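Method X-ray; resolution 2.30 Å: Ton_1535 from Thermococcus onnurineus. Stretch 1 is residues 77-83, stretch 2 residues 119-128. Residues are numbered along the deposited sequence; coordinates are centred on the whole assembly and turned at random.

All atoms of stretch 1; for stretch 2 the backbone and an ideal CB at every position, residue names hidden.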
# COMPACT_ATOMS: atom_id res chain seq x y z
N TYR A 77 10.52 -18.79 -11.84
CA TYR A 77 9.82 -18.11 -12.93
C TYR A 77 9.13 -16.83 -12.43
O TYR A 77 9.07 -15.83 -13.16
CB TYR A 77 8.77 -19.04 -13.53
CG TYR A 77 9.32 -20.10 -14.47
CD1 TYR A 77 10.51 -19.91 -15.16
CD2 TYR A 77 8.62 -21.28 -14.68
CE1 TYR A 77 10.99 -20.87 -16.03
CE2 TYR A 77 9.10 -22.26 -15.55
CZ TYR A 77 10.28 -22.05 -16.22
OH TYR A 77 10.75 -23.02 -17.08
N SER A 78 8.62 -16.85 -11.20
CA SER A 78 7.97 -15.67 -10.62
C SER A 78 8.97 -14.56 -10.38
O SER A 78 8.70 -13.40 -10.69
CB SER A 78 7.30 -16.01 -9.29
OG SER A 78 6.21 -16.87 -9.50
N ILE A 79 10.11 -14.93 -9.81
CA ILE A 79 11.21 -13.99 -9.59
C ILE A 79 11.64 -13.33 -10.90
O ILE A 79 11.74 -12.10 -11.00
CB ILE A 79 12.37 -14.68 -8.90
CG1 ILE A 79 11.87 -15.28 -7.58
CG2 ILE A 79 13.55 -13.71 -8.68
CD1 ILE A 79 12.95 -15.92 -6.73
N ILE A 80 11.84 -14.14 -11.93
CA ILE A 80 12.19 -13.64 -13.24
C ILE A 80 11.08 -12.74 -13.79
O ILE A 80 11.34 -11.69 -14.38
CB ILE A 80 12.45 -14.82 -14.20
CG1 ILE A 80 13.74 -15.53 -13.77
CG2 ILE A 80 12.49 -14.35 -15.64
CD1 ILE A 80 13.96 -16.88 -14.42
N ALA A 81 9.84 -13.16 -13.57
CA ALA A 81 8.67 -12.45 -14.09
C ALA A 81 8.50 -11.04 -13.54
O ALA A 81 8.23 -10.12 -14.29
CB ALA A 81 7.40 -13.25 -13.82
N SER A 82 8.64 -10.88 -12.23
CA SER A 82 8.47 -9.56 -11.64
C SER A 82 9.62 -8.61 -12.00
O SER A 82 9.39 -7.42 -12.19
CB SER A 82 8.21 -9.60 -10.12
OG SER A 82 9.29 -10.16 -9.40
N THR A 83 10.84 -9.13 -12.15
CA THR A 83 11.95 -8.26 -12.53
C THR A 83 11.83 -7.76 -13.98
O THR A 83 12.19 -6.61 -14.27
CB THR A 83 13.35 -8.90 -12.26
OG1 THR A 83 13.67 -9.82 -13.29
CG2 THR A 83 13.35 -9.63 -10.93
N UNK A 119 3.02 -16.84 -3.34
CA UNK A 119 4.34 -16.29 -3.63
C UNK A 119 4.29 -15.64 -5.00
O UNK A 119 4.76 -14.52 -5.21
CB UNK A 119 5.42 -17.37 -3.57
N UNK A 120 3.70 -16.36 -5.93
CA UNK A 120 3.51 -15.89 -7.29
C UNK A 120 2.59 -14.68 -7.29
O UNK A 120 2.83 -13.70 -7.99
CB UNK A 120 2.94 -17.00 -8.18
N UNK A 121 1.53 -14.74 -6.49
CA UNK A 121 0.67 -13.58 -6.32
C UNK A 121 1.47 -12.40 -5.76
O UNK A 121 1.26 -11.25 -6.16
CB UNK A 121 -0.51 -13.92 -5.40
N UNK A 122 2.37 -12.68 -4.83
CA UNK A 122 3.16 -11.60 -4.25
C UNK A 122 4.03 -10.98 -5.32
O UNK A 122 4.15 -9.74 -5.38
CB UNK A 122 4.02 -12.11 -3.09
N UNK A 123 4.60 -11.82 -6.20
CA UNK A 123 5.41 -11.30 -7.30
C UNK A 123 4.60 -10.50 -8.32
O UNK A 123 5.07 -9.47 -8.82
CB UNK A 123 6.12 -12.46 -8.01
N UNK A 124 3.37 -10.94 -8.57
CA UNK A 124 2.48 -10.18 -9.43
C UNK A 124 2.25 -8.77 -8.86
O UNK A 124 2.14 -7.80 -9.61
CB UNK A 124 1.15 -10.92 -9.60
N UNK A 125 2.17 -8.67 -7.55
CA UNK A 125 1.95 -7.36 -6.91
C UNK A 125 3.19 -6.49 -7.01
O UNK A 125 3.10 -5.32 -7.36
CB UNK A 125 1.56 -7.54 -5.44
N UNK A 126 4.35 -7.07 -6.69
CA UNK A 126 5.64 -6.39 -6.87
C UNK A 126 5.79 -5.89 -8.30
O UNK A 126 6.32 -4.81 -8.55
CB UNK A 126 6.80 -7.33 -6.52
N UNK A 127 5.28 -6.67 -9.25
CA UNK A 127 5.36 -6.36 -10.68
C UNK A 127 4.50 -5.17 -11.09
O UNK A 127 4.59 -4.68 -12.21
CB UNK A 127 4.95 -7.59 -11.50
N UNK A 128 3.63 -4.72 -10.18
CA UNK A 128 2.70 -3.67 -10.52
C UNK A 128 1.42 -4.17 -11.17
O UNK A 128 0.80 -3.46 -11.95
CB UNK A 128 3.39 -2.67 -11.45

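The two helices run nearly parallel, at 10°, with axes 8.5 Å apart at closest approach. Stretch 1 turns two serines, S78 and S82, toward its neighbour, one helical turn apart.

Position 119 points its CB sideways, and nothing of stretch 1 lies within 5.5 Å of it. Many side chains would fit. The deposited residue is T119; its OG1 is hydrogen-bonded elsewhere in the structure.

At position 120 the CB also points sideways, but it passes 3.5 Å from OG of S78. Alanine, a serine or an aliphatic chain that turns aside would suit. The residue is L120. Its CB packs against S78 OG at 3.6 Å, a van der Waals contact.

Position 121 faces away, so stretch 1 sets no demand. It is A121. Position 122 has nothing of stretch 1 near its CB and leaves the choice open. It is Y122, with its ring beyond reach of stretch 1.

Position 123 points toward stretch 1. Its ideal CB lies 3.8 Å from O of S78 and 4.1 Å from CB of S82. Beyond it, the hydroxyl of S82 can donate or accept, and I79 offers an apolar flank. A medium-sized polar or flat side chain would suit: asparagine, glutamine or histidine, though an aliphatic one could also pack here. The residue is H123, in the m rotamer. Its ND1 and S82 OG form a hydrogen bond of 3.2 Å, with S82 OG near the ring plane, the favourable direction for a hydrogen bond to a ring nitrogen. One ring face lies against S78 C and I79 CA. H123 CE1 also touches I79 CG1 at 3.9 Å.

Positions 124 and 125 both point away and could hold many residues. They are L124 and A125.

Position 126 points toward stretch 1, with its ideal CB 4.5 Å from CB of S82. An apolar chain is plausible, beta-branched or not. It is I126. Its CG2 approaches S82 CB at 4.3 Å, while the end of the side chain leads away.

At position 127 the CA is 4.6 Å from that of S82. The ideal CB sits 4.0 Å from CA of S82, which favours a small residue. It is A127; its CB lies 4.1 Å from S82 CB.

Position 128 has phi 86° and psi 30°. A CB would jam against the preceding carbonyl, so glycine is expected. G128 completes a Schellman motif, its N bonding to A125 O at 2.9 Å.

Stretch 2 (119-128) TLAYHLAIAG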
# COMPACT_ATOMS: atom_id res chain seq x y z
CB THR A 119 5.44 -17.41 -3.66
OG1 THR A 119 5.68 -17.89 -2.33
CG2 THR A 119 6.76 -16.88 -4.22
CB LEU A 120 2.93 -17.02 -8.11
CG LEU A 120 2.18 -16.90 -9.43
CD1 LEU A 120 2.78 -15.91 -10.38
CD2 LEU A 120 2.18 -18.31 -10.06
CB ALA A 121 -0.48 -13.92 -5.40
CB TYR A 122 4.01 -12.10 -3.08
CG TYR A 122 5.08 -11.12 -2.66
CD1 TYR A 122 4.77 -10.03 -1.86
CD2 TYR A 122 6.40 -11.27 -3.07
CE1 TYR A 122 5.73 -9.12 -1.48
CE2 TYR A 122 7.37 -10.35 -2.70
CZ TYR A 122 7.02 -9.29 -1.89
OH TYR A 122 7.98 -8.38 -1.50
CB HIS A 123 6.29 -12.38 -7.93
CG HIS A 123 7.42 -12.79 -7.04
ND1 HIS A 123 8.59 -12.07 -6.95
CD2 HIS A 123 7.53 -13.80 -6.16
CE1 HIS A 123 9.38 -12.63 -6.06
NE2 HIS A 123 8.77 -13.69 -5.57
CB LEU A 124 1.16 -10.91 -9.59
CG LEU A 124 1.15 -12.04 -10.62
CD1 LEU A 124 -0.10 -12.87 -10.43
CD2 LEU A 124 1.21 -11.46 -12.06
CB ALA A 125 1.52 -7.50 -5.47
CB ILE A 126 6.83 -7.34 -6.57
CG1 ILE A 126 6.87 -7.74 -5.10
CG2 ILE A 126 8.14 -6.70 -6.93
CD1 ILE A 126 6.43 -6.67 -4.16
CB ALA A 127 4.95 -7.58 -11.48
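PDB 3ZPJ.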